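Local coordinates for anti-sigma-I factor RsgI3 (Clostridium thermocellum, PDB 6QE7), which probably restrains the sigma factor SigI3 and releases it when its extracellular tandem PA14 domains, the part described here, bind plant polysaccharides such as pectin, at residues 9-14 against 145-150; 109-114 against 118-123; 152-157 against 174-179; 16-21 against 285-290. All coordinates share one frame; numbering follows the deposited sequence.

In the fold
From the N terminus, strand 6-11 and the turn after it supply the first half of contact 1, and residues 16-21 at once supply the first half of contact 4. Contact 2, wholly within the first PA14 domain, joins strands 105-113 and 119-125 across a three-residue turn. Contact 1 then closes as the interdomain linker 145-150 returns past strand 6-11. In the second PA14 domain contact 3 closes a short loop between 152-157 and 174-179. Contact 4 closes last, when 285-290 meets 16-21, and crosses contact 1. Contact 2 thus falls within the spans of contacts 1 and 4, contact 3 within that of contact 4 alone. Contacts 2 and 3 each lie within one domain; contact 4 joins the two.

Contact 1 (9-14 against 145-150); sequences EYYNNM and PLPQKD. With CA (calcium ion), chain E.
Pro147 sets its ring against the side chains of Glu9 and Tyr11, and this small patch is the tight part of the contact. Its CG lies 3.5 Å from Glu9 CG, touching the aliphatic part of the glutamate. Tyr11 comes in at about a right angle to the proline, its OH 3.7 Å from Pro147 CG. The two strand residues are joined on their own side: Tyr11 OH donates to Glu9 OE1 over 2.8 Å, meeting the carboxylate on its anti side and 25° out of its plane. In Glu9 a chi1 of -56°, with CG beside the backbone N, brings CG to the proline, and the bend at chi2 (149°) then swings the carboxylate toward the Tyr11 hydroxyl. Arg49 adds a salt bridge to the same OE1, so this buried oxygen has two partners and the carboxylate is probably kept ionised.

Away from Pro147 the linker is loose. Pro145, Leu146, Gln148 and Lys149 are largely solvent-exposed, and Pro145 and Gln148 are poorly ordered. At the far end of 9-14, Asn12 O binds a calcium ion at 2.3 Å; Asp44 and Thr45 add their carbonyl oxygens.

Strand 6-11 runs between strands 19-25 and 46-51 in the first PA14 domain. The linker, on its way to strand 154-159, passes this sheet with Pro147 also touching Phe19 of strand 19-25.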
# COMPACT_ATOMS: atom_id res chain seq x y z
N GLU A 9 -10.82 -9.05 0.31
CA GLU A 9 -10.28 -7.85 -0.36
C GLU A 9 -8.93 -8.30 -0.91
O GLU A 9 -8.02 -8.65 -0.07
CB GLU A 9 -10.13 -6.64 0.58
CG GLU A 9 -11.35 -6.12 1.36
CD GLU A 9 -11.01 -5.51 2.72
OE1 GLU A 9 -9.88 -4.97 2.92
OE2 GLU A 9 -11.84 -5.60 3.62
N TYR A 10 -8.73 -8.11 -2.21
CA TYR A 10 -7.56 -8.56 -2.98
C TYR A 10 -6.81 -7.36 -3.50
O TYR A 10 -7.34 -6.51 -4.23
CB TYR A 10 -8.03 -9.46 -4.12
CG TYR A 10 -8.51 -10.79 -3.63
CD1 TYR A 10 -9.79 -10.95 -3.13
CD2 TYR A 10 -7.69 -11.91 -3.62
CE1 TYR A 10 -10.23 -12.20 -2.68
CE2 TYR A 10 -8.14 -13.16 -3.22
CZ TYR A 10 -9.42 -13.31 -2.73
OH TYR A 10 -9.85 -14.53 -2.27
N TYR A 11 -5.55 -7.27 -3.11
CA TYR A 11 -4.71 -6.10 -3.42
C TYR A 11 -3.52 -6.62 -4.24
O TYR A 11 -2.99 -7.65 -3.86
CB TYR A 11 -4.26 -5.51 -2.08
CG TYR A 11 -5.35 -4.96 -1.20
CD1 TYR A 11 -6.07 -5.80 -0.36
CD2 TYR A 11 -5.57 -3.58 -1.11
CE1 TYR A 11 -7.05 -5.31 0.47
CE2 TYR A 11 -6.53 -3.07 -0.27
CZ TYR A 11 -7.25 -3.94 0.51
OH TYR A 11 -8.24 -3.44 1.26
N ASN A 12 -2.97 -5.80 -5.14
CA ASN A 12 -1.82 -6.15 -6.02
C ASN A 12 -0.47 -5.78 -5.41
O ASN A 12 0.56 -6.06 -6.07
CB ASN A 12 -1.94 -5.46 -7.39
CG ASN A 12 -2.52 -6.41 -8.41
OD1 ASN A 12 -2.04 -7.54 -8.47
ND2 ASN A 12 -3.55 -6.03 -9.15
N ASN A 13 -0.46 -5.17 -4.23
CA ASN A 13 0.74 -5.02 -3.36
C ASN A 13 0.55 -5.93 -2.12
O ASN A 13 -0.61 -6.36 -1.84
CB ASN A 13 0.93 -3.54 -2.99
CG ASN A 13 1.70 -2.74 -4.03
OD1 ASN A 13 2.36 -3.31 -4.89
ND2 ASN A 13 1.74 -1.42 -3.87
N MET A 14 1.61 -6.12 -1.33
CA MET A 14 1.61 -7.06 -0.17
C MET A 14 1.30 -6.32 1.12
O MET A 14 1.23 -6.94 2.17
CB MET A 14 2.93 -7.83 -0.12
CG MET A 14 4.17 -7.12 0.39
SD MET A 14 5.38 -8.43 -0.24
CE MET A 14 6.92 -7.49 -0.11
N PRO A 145 -18.26 -0.33 4.57
CA PRO A 145 -17.51 0.42 3.58
C PRO A 145 -16.59 -0.51 2.77
O PRO A 145 -15.73 -1.16 3.37
CB PRO A 145 -16.73 1.45 4.43
CG PRO A 145 -17.37 1.42 5.81
CD PRO A 145 -17.90 0.00 5.96
N LEU A 146 -16.80 -0.59 1.45
CA LEU A 146 -15.82 -1.18 0.48
C LEU A 146 -14.49 -0.45 0.61
O LEU A 146 -14.41 0.69 1.06
CB LEU A 146 -16.36 -1.07 -0.96
CG LEU A 146 -17.52 -2.00 -1.33
CD1 LEU A 146 -17.69 -2.11 -2.86
CD2 LEU A 146 -17.33 -3.38 -0.72
N PRO A 147 -13.36 -1.09 0.28
CA PRO A 147 -12.09 -0.35 0.13
C PRO A 147 -12.21 0.65 -1.05
O PRO A 147 -12.99 0.35 -1.98
CB PRO A 147 -11.04 -1.46 -0.13
CG PRO A 147 -11.72 -2.77 0.29
CD PRO A 147 -13.21 -2.54 0.05
N GLN A 148 -11.47 1.77 -1.02
CA GLN A 148 -11.39 2.71 -2.19
C GLN A 148 -10.07 2.55 -2.95
O GLN A 148 -8.99 2.62 -2.32
CB GLN A 148 -11.54 4.19 -1.82
CG GLN A 148 -12.97 4.61 -1.54
CD GLN A 148 -13.41 4.14 -0.17
OE1 GLN A 148 -12.61 4.04 0.76
NE2 GLN A 148 -14.69 3.86 -0.04
N LYS A 149 -10.15 2.36 -4.27
CA LYS A 149 -8.98 2.57 -5.13
C LYS A 149 -8.46 3.97 -4.81
O LYS A 149 -9.23 4.88 -4.76
CB LYS A 149 -9.31 2.36 -6.61
CG LYS A 149 -9.04 0.94 -7.10
CD LYS A 149 -8.85 0.84 -8.62
CE LYS A 149 -8.83 -0.57 -9.18
NZ LYS A 149 -10.01 -1.39 -8.77
N ASP A 150 -7.19 4.09 -4.47
CA ASP A 150 -6.54 5.42 -4.36
C ASP A 150 -6.31 5.92 -5.79
O ASP A 150 -6.47 5.16 -6.69
CB ASP A 150 -5.26 5.32 -3.53
CG ASP A 150 -4.67 6.64 -3.09
OD1 ASP A 150 -5.36 7.70 -3.08
OD2 ASP A 150 -3.49 6.59 -2.76
CA CA E . 2.21 -7.43 -6.81
O HOH W 1 0.27 -8.76 -7.51
O HOH W 2 3.22 -5.22 -6.73
O HOH W 3 1.58 -6.20 -8.86
O HOH W 4 3.53 -8.41 -8.63

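Contact 2 (109-114 against 118-123). With CA (calcium ion), chain D.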
# COMPACT_ATOMS: atom_id res chain seq x y z
N MET A 109 -8.74 -12.13 8.85
CA MET A 109 -7.52 -12.81 8.50
C MET A 109 -6.86 -11.99 7.40
O MET A 109 -7.50 -11.77 6.38
CB MET A 109 -7.81 -14.24 8.05
CG MET A 109 -6.59 -14.92 7.54
SD MET A 109 -6.88 -16.73 7.39
CE MET A 109 -5.41 -17.26 6.51
N GLU A 110 -5.62 -11.57 7.67
CA GLU A 110 -4.75 -10.84 6.72
C GLU A 110 -3.69 -11.81 6.27
O GLU A 110 -3.25 -12.62 7.08
CB GLU A 110 -4.16 -9.57 7.37
CG GLU A 110 -5.25 -8.53 7.55
CD GLU A 110 -4.81 -7.22 8.19
OE1 GLU A 110 -3.70 -7.14 8.63
OE2 GLU A 110 -5.58 -6.29 8.15
N TYR A 111 -3.40 -11.78 4.98
CA TYR A 111 -2.53 -12.75 4.32
C TYR A 111 -1.65 -11.97 3.35
O TYR A 111 -2.21 -11.04 2.72
CB TYR A 111 -3.43 -13.78 3.59
CG TYR A 111 -2.66 -14.48 2.52
CD1 TYR A 111 -1.79 -15.51 2.83
CD2 TYR A 111 -2.69 -14.02 1.22
CE1 TYR A 111 -0.99 -16.09 1.88
CE2 TYR A 111 -1.90 -14.60 0.26
CZ TYR A 111 -1.05 -15.62 0.58
OH TYR A 111 -0.30 -16.18 -0.39
N TYR A 112 -0.42 -12.43 3.07
CA TYR A 112 0.27 -11.91 1.89
C TYR A 112 1.18 -13.02 1.34
O TYR A 112 1.53 -13.99 2.01
CB TYR A 112 1.07 -10.66 2.23
CG TYR A 112 2.40 -10.93 2.88
CD1 TYR A 112 2.53 -11.14 4.24
CD2 TYR A 112 3.57 -10.94 2.13
CE1 TYR A 112 3.77 -11.37 4.83
CE2 TYR A 112 4.83 -11.11 2.71
CZ TYR A 112 4.94 -11.32 4.08
OH TYR A 112 6.16 -11.60 4.60
N GLN A 113 1.40 -12.88 0.06
CA GLN A 113 2.39 -13.58 -0.79
C GLN A 113 3.53 -12.62 -1.13
O GLN A 113 3.29 -11.43 -1.58
CB GLN A 113 1.67 -14.06 -2.06
CG GLN A 113 2.61 -14.16 -3.27
CD GLN A 113 3.54 -15.33 -3.27
OE1 GLN A 113 4.05 -15.76 -2.24
NE2 GLN A 113 3.68 -15.95 -4.45
N HIS A 114 4.73 -13.14 -0.96
CA HIS A 114 5.96 -12.46 -1.42
C HIS A 114 6.30 -13.01 -2.81
O HIS A 114 5.91 -12.36 -3.79
CB HIS A 114 7.10 -12.51 -0.38
CG HIS A 114 8.30 -11.73 -0.80
ND1 HIS A 114 9.56 -12.21 -0.65
CD2 HIS A 114 8.42 -10.55 -1.49
CE1 HIS A 114 10.44 -11.37 -1.19
NE2 HIS A 114 9.75 -10.32 -1.72
N ALA A 118 2.26 -19.70 -3.23
CA ALA A 118 1.25 -18.89 -2.50
C ALA A 118 0.06 -19.79 -2.13
O ALA A 118 -0.48 -20.48 -3.05
CB ALA A 118 0.86 -17.67 -3.33
N SER A 119 -0.33 -19.80 -0.85
CA SER A 119 -1.53 -20.53 -0.36
C SER A 119 -2.06 -19.93 0.94
O SER A 119 -1.28 -19.34 1.70
CB SER A 119 -1.23 -22.03 -0.15
OG SER A 119 -0.06 -22.25 0.63
N ALA A 120 -3.34 -20.15 1.22
CA ALA A 120 -3.97 -19.66 2.46
C ALA A 120 -5.16 -20.57 2.79
O ALA A 120 -6.11 -20.71 1.96
CB ALA A 120 -4.39 -18.22 2.33
N LYS A 121 -5.12 -21.06 4.01
CA LYS A 121 -6.15 -21.98 4.57
C LYS A 121 -6.38 -21.66 6.02
O LYS A 121 -5.34 -21.46 6.76
CB LYS A 121 -5.64 -23.42 4.54
CG LYS A 121 -5.35 -23.90 3.13
CD LYS A 121 -4.71 -25.25 3.01
CE LYS A 121 -4.31 -25.43 1.57
NZ LYS A 121 -4.32 -26.84 1.19
N LEU A 122 -7.66 -21.62 6.39
CA LEU A 122 -8.11 -21.36 7.77
C LEU A 122 -8.91 -22.57 8.27
O LEU A 122 -9.94 -22.85 7.67
CB LEU A 122 -8.98 -20.10 7.79
CG LEU A 122 -9.61 -19.75 9.13
CD1 LEU A 122 -8.55 -19.46 10.15
CD2 LEU A 122 -10.55 -18.57 9.02
N MET A 123 -8.48 -23.18 9.36
CA MET A 123 -9.11 -24.38 9.95
C MET A 123 -9.49 -24.11 11.40
O MET A 123 -9.14 -23.06 11.95
CB MET A 123 -8.13 -25.54 9.83
CG MET A 123 -7.72 -25.77 8.43
SD MET A 123 -6.75 -27.19 8.21
CE MET A 123 -5.18 -26.77 8.93
CA CA D . 5.44 -17.24 -1.25
O HOH W 5 8.00 -16.83 -0.33
O HOH W 6 7.35 -19.10 -0.62
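Tyr111 lies over the small side chains of 118-123, its flat ring filling the hollow that two alanines leave. The methyl of Ala120 rises under one face as a CH-pi contact, CB 4.1 Å from the ring centroid and offset toward the rim at CD1. Farther out along the ring, Tyr111 CE1 approaches Ser119 O to 3.3 Å, and the hydroxyl reaches Ala118 CB at 3.5 Å. With CG turned away from its own backbone N (chi1 159°), the tyrosine reaches across to the facing strand; its OH is hydrogen-bonded to Asp69 O, which fixes the polar end of the ring.

Either side of this ring the bumps are longer. Met109 is extended throughout and slides past Leu122 in the opposite direction, SD to CB 4.0 Å, while its terminal CE extends toward Ala120 CB at 4.4 Å. At the other end, the methyl of Ala118 fits against the bent Gln113, 3.5 Å from NE2. The bend at chi2 (75°) carries the amide round to the metal: OE1 binds calcium at 2.3 Å, and NE2 is hydrogen-bonded to Arg116 O, so both ends of the amide are held.

The strands run antiparallel, 159° apart and 8.1 Å between axes, but belong to different sheets. This is face-to-face packing in the beta-sandwich core of a PA14 domain, with the calcium site at its end completed by Asp69, Asp70, Val115, Ala117 and two waters.

Contact 3 (152-157 against 174-179); sequences NGLSAE and DAINFN
Asp174 meets Gly153 through its backbone. The aspartate carbonyl O lies 3.5 Å from Gly153 CA in a CA-H...O contact whose angle at the hydrogen is 139°. Gly153, at a phi of 98° and without a side chain, lets the two backbones come to 4.0 Å between its CA and Asp174 CA. Asp174 O also lies beside Ser285 OG, its hydrogen-bonding partner outside the two segments. The aspartate's CB points away from 152-157; on the outer side a water donates to Asn152 O at 2.7 Å and, weakly, to Asp174 OD1. This bridge spans the loose, outer side of the contact.

Asp174 and Ala175 carry the chain from the end of strand 167-173, the antiparallel partner of strand 154-159, to strand 177-179 in the other sheet. The contact thus lies at a crossover between the two layers of the beta-sandwich of the second PA14 domain.

Ile176 follows and turns inward. Its CG1 branch lies beside the backbone N (chi1 -55°) and continues straight to CD1, which meets Leu154 CD1 at 3.9 Å. The two side chains cross at about a right angle, so that this leucine methyl touches the last two carbons of the branch, with Ile176 CG1 at 4.1 Å from Leu154 CD1. Both residues also pack on Trp198 of strand 193-202, while Ile176 reaches Ile269 and Leu271 of strand 268-274.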
# COMPACT_ATOMS: atom_id res chain seq x y z
N ASN A 152 -3.98 7.88 -8.75
CA ASN A 152 -2.55 8.00 -9.12
C ASN A 152 -2.15 9.47 -9.15
O ASN A 152 -3.01 10.27 -9.24
CB ASN A 152 -2.27 7.27 -10.42
CG ASN A 152 -1.93 5.81 -10.19
OD1 ASN A 152 -2.40 5.01 -10.96
ND2 ASN A 152 -1.13 5.45 -9.18
N GLY A 153 -0.87 9.76 -8.98
CA GLY A 153 -0.39 11.14 -8.79
C GLY A 153 -0.18 11.44 -7.34
O GLY A 153 -0.25 10.53 -6.49
N LEU A 154 0.11 12.68 -7.06
CA LEU A 154 0.41 13.15 -5.72
C LEU A 154 -0.45 14.36 -5.37
O LEU A 154 -0.81 15.16 -6.30
CB LEU A 154 1.91 13.44 -5.64
CG LEU A 154 2.83 12.25 -5.82
CD1 LEU A 154 4.24 12.75 -5.90
CD2 LEU A 154 2.70 11.24 -4.64
N SER A 155 -0.81 14.48 -4.09
CA SER A 155 -1.50 15.69 -3.55
C SER A 155 -0.52 16.83 -3.45
O SER A 155 0.40 16.72 -2.64
CB SER A 155 -2.13 15.45 -2.23
OG SER A 155 -2.91 14.30 -2.35
N ALA A 156 -0.79 17.89 -4.21
CA ALA A 156 0.05 19.09 -4.36
C ALA A 156 -0.67 20.22 -3.64
O ALA A 156 -1.89 20.38 -3.84
CB ALA A 156 0.27 19.40 -5.82
N GLU A 157 0.06 20.87 -2.76
CA GLU A 157 -0.30 22.21 -2.25
C GLU A 157 0.58 23.25 -2.94
O GLU A 157 1.85 23.16 -2.83
CB GLU A 157 -0.19 22.19 -0.74
CG GLU A 157 -0.79 20.95 -0.08
CD GLU A 157 -0.27 20.78 1.35
OE1 GLU A 157 0.87 20.34 1.53
OE2 GLU A 157 -0.97 21.19 2.29
N ASP A 174 -0.43 14.55 -11.70
CA ASP A 174 -0.23 13.17 -12.21
C ASP A 174 1.21 12.72 -11.94
O ASP A 174 1.46 11.54 -11.77
CB ASP A 174 -0.53 13.11 -13.71
CG ASP A 174 -2.01 13.29 -13.97
OD1 ASP A 174 -2.80 13.36 -12.97
OD2 ASP A 174 -2.36 13.40 -15.17
N ALA A 175 2.14 13.64 -11.95
CA ALA A 175 3.56 13.32 -11.75
C ALA A 175 4.31 14.62 -11.48
O ALA A 175 3.68 15.71 -11.53
CB ALA A 175 4.10 12.63 -12.98
N ILE A 176 5.57 14.50 -11.12
CA ILE A 176 6.39 15.70 -10.86
C ILE A 176 7.26 15.85 -12.09
O ILE A 176 8.35 15.24 -12.17
CB ILE A 176 7.16 15.62 -9.54
CG1 ILE A 176 6.24 15.34 -8.35
CG2 ILE A 176 7.97 16.91 -9.33
CD1 ILE A 176 6.95 15.27 -7.05
N ASN A 177 6.72 16.58 -13.05
CA ASN A 177 7.35 16.76 -14.37
C ASN A 177 6.88 18.07 -14.98
O ASN A 177 5.94 18.04 -15.80
CB ASN A 177 6.98 15.61 -15.31
CG ASN A 177 7.85 15.60 -16.54
OD1 ASN A 177 8.80 16.38 -16.65
ND2 ASN A 177 7.47 14.77 -17.50
N PHE A 178 7.41 19.18 -14.50
CA PHE A 178 6.88 20.52 -14.83
C PHE A 178 8.00 21.39 -15.39
O PHE A 178 9.13 21.45 -14.82
CB PHE A 178 6.20 21.15 -13.62
CG PHE A 178 4.90 20.49 -13.24
CD1 PHE A 178 3.76 20.68 -14.01
CD2 PHE A 178 4.81 19.66 -12.12
CE1 PHE A 178 2.55 20.15 -13.63
CE2 PHE A 178 3.60 19.08 -11.76
CZ PHE A 178 2.48 19.30 -12.53
N ASN A 179 7.74 21.92 -16.57
CA ASN A 179 8.51 23.01 -17.22
C ASN A 179 7.52 24.18 -17.31
O ASN A 179 6.67 24.21 -18.24
CB ASN A 179 9.11 22.54 -18.54
CG ASN A 179 9.73 23.68 -19.33
OD1 ASN A 179 10.49 24.50 -18.83
ND2 ASN A 179 9.46 23.69 -20.62
O HOH W 7 -4.69 11.33 -11.04

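Contact 4 (16-21 against 285-290)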
# COMPACT_ATOMS: atom_id res chain seq x y z
N PHE A 16 -1.66 -4.19 1.42
CA PHE A 16 -3.06 -3.71 1.39
C PHE A 16 -3.08 -2.34 0.72
O PHE A 16 -3.85 -1.50 1.14
CB PHE A 16 -3.70 -3.62 2.79
CG PHE A 16 -3.57 -4.96 3.49
CD1 PHE A 16 -4.32 -6.03 3.07
CD2 PHE A 16 -2.62 -5.16 4.47
CE1 PHE A 16 -4.19 -7.26 3.67
CE2 PHE A 16 -2.46 -6.40 5.07
CZ PHE A 16 -3.24 -7.45 4.64
N SER A 17 -2.26 -2.16 -0.30
CA SER A 17 -2.37 -1.05 -1.28
C SER A 17 -2.50 -1.68 -2.66
O SER A 17 -2.24 -2.95 -2.84
CB SER A 17 -1.20 -0.08 -1.22
OG SER A 17 0.01 -0.74 -1.62
N ARG A 18 -2.91 -0.85 -3.61
CA ARG A 18 -3.30 -1.25 -4.99
C ARG A 18 -4.46 -2.23 -4.92
O ARG A 18 -4.37 -3.35 -5.46
CB ARG A 18 -2.10 -1.86 -5.70
CG ARG A 18 -1.22 -0.83 -6.37
CD ARG A 18 -0.12 -1.60 -7.03
NE ARG A 18 0.96 -0.75 -7.46
CZ ARG A 18 0.96 -0.04 -8.59
NH1 ARG A 18 -0.11 -0.01 -9.37
NH2 ARG A 18 2.04 0.63 -8.93
N PHE A 19 -5.53 -1.77 -4.33
CA PHE A 19 -6.78 -2.54 -4.18
C PHE A 19 -7.27 -2.90 -5.59
O PHE A 19 -7.23 -2.02 -6.45
CB PHE A 19 -7.80 -1.74 -3.36
CG PHE A 19 -9.16 -2.36 -3.49
CD1 PHE A 19 -9.45 -3.58 -2.89
CD2 PHE A 19 -10.11 -1.79 -4.32
CE1 PHE A 19 -10.68 -4.19 -3.06
CE2 PHE A 19 -11.36 -2.40 -4.45
CZ PHE A 19 -11.62 -3.61 -3.85
N GLN A 20 -7.59 -4.16 -5.84
CA GLN A 20 -8.16 -4.60 -7.14
C GLN A 20 -9.64 -4.97 -7.06
O GLN A 20 -10.44 -4.43 -7.82
CB GLN A 20 -7.37 -5.78 -7.71
CG GLN A 20 -7.65 -6.08 -9.18
CD GLN A 20 -7.46 -4.88 -10.09
OE1 GLN A 20 -6.62 -4.04 -9.87
NE2 GLN A 20 -8.31 -4.76 -11.07
N PHE A 21 -10.05 -5.91 -6.25
CA PHE A 21 -11.47 -6.32 -6.27
C PHE A 21 -11.79 -6.89 -4.89
O PHE A 21 -10.86 -7.23 -4.13
CB PHE A 21 -11.76 -7.27 -7.43
CG PHE A 21 -11.10 -8.63 -7.27
CD1 PHE A 21 -11.61 -9.59 -6.40
CD2 PHE A 21 -9.90 -8.91 -7.87
CE1 PHE A 21 -10.96 -10.81 -6.20
CE2 PHE A 21 -9.24 -10.12 -7.67
CZ PHE A 21 -9.76 -11.06 -6.81
N SER A 285 3.33 8.34 -13.24
CA SER A 285 2.07 8.52 -12.46
C SER A 285 1.60 7.17 -11.91
O SER A 285 1.08 7.14 -10.79
CB SER A 285 1.03 9.13 -13.29
OG SER A 285 -0.03 9.60 -12.46
N LYS A 286 1.83 6.07 -12.62
CA LYS A 286 1.30 4.75 -12.15
C LYS A 286 2.06 4.26 -10.89
O LYS A 286 1.62 3.23 -10.30
CB LYS A 286 1.31 3.74 -13.30
CG LYS A 286 2.67 3.18 -13.63
CD LYS A 286 2.62 2.25 -14.82
CE LYS A 286 2.73 3.06 -16.10
NZ LYS A 286 2.08 2.36 -17.24
N ASN A 287 3.13 4.92 -10.44
CA ASN A 287 3.83 4.48 -9.22
C ASN A 287 3.60 5.45 -8.08
O ASN A 287 4.31 5.27 -7.05
CB ASN A 287 5.31 4.26 -9.47
CG ASN A 287 5.53 3.08 -10.37
OD1 ASN A 287 5.64 3.28 -11.57
ND2 ASN A 287 5.59 1.86 -9.82
N LEU A 288 2.75 6.46 -8.29
CA LEU A 288 2.59 7.59 -7.37
C LEU A 288 1.14 7.53 -6.95
O LEU A 288 0.28 7.14 -7.78
CB LEU A 288 3.00 8.92 -8.05
CG LEU A 288 4.48 9.02 -8.44
CD1 LEU A 288 4.78 10.22 -9.34
CD2 LEU A 288 5.38 9.05 -7.23
N PHE A 289 0.90 7.69 -5.68
CA PHE A 289 -0.46 7.57 -5.13
C PHE A 289 -0.77 8.77 -4.28
O PHE A 289 0.05 9.09 -3.45
CB PHE A 289 -0.64 6.29 -4.31
CG PHE A 289 -0.42 5.06 -5.15
CD1 PHE A 289 0.88 4.56 -5.35
CD2 PHE A 289 -1.48 4.44 -5.81
CE1 PHE A 289 1.10 3.46 -6.18
CE2 PHE A 289 -1.27 3.33 -6.63
CZ PHE A 289 0.02 2.85 -6.81
N ALA A 290 -1.98 9.29 -4.44
CA ALA A 290 -2.29 10.62 -3.88
C ALA A 290 -2.68 10.45 -2.42
O ALA A 290 -2.54 11.44 -1.69
CB ALA A 290 -3.36 11.32 -4.67
O HOH W 8 -1.16 2.58 -10.79
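Arg18 reaches from the first PA14 domain to the second and brings its guanidinium to residues 286-289. Its polar link across the contact is a hydrogen bond from NH2 to Lys286 O, 3.0 Å long but bent, with 135° at the hydrogen; the carbonyl oxygen lies 31° out of the guanidinium plane. A water donates to the same oxygen at 2.9 Å and is held only weakly by Arg18 NH1. The main ionic partner of the arginine is Asp203, whose OD2 forms a salt bridge with NE. Asn287 ND2 binds OD1 of that carboxylate, so Asp203 ties the arginine and the asparagine together.

The packing part comes from Phe289. Its CZ sits 3.5 Å from Arg18 CZ, over the centre of one guanidinium face, yet it is the ring edge that points there: the two planes are 87° apart. Phe289 CZ also touches the aliphatic chain at Arg18 CG, 3.9 Å away. The arginine owes this length to a chain extended from CG to NE.

Residues 16-18 end the loop 12-18 that joins strands 6-11 and 19-25, and just beyond it a classic beta bulge sets Gln20 and Phe21 opposite Tyr10. On the other side, a 3-10 turn at 285-287 leads into strand 288-289, which pairs antiparallel with strand 193-202 of the second domain's sheet.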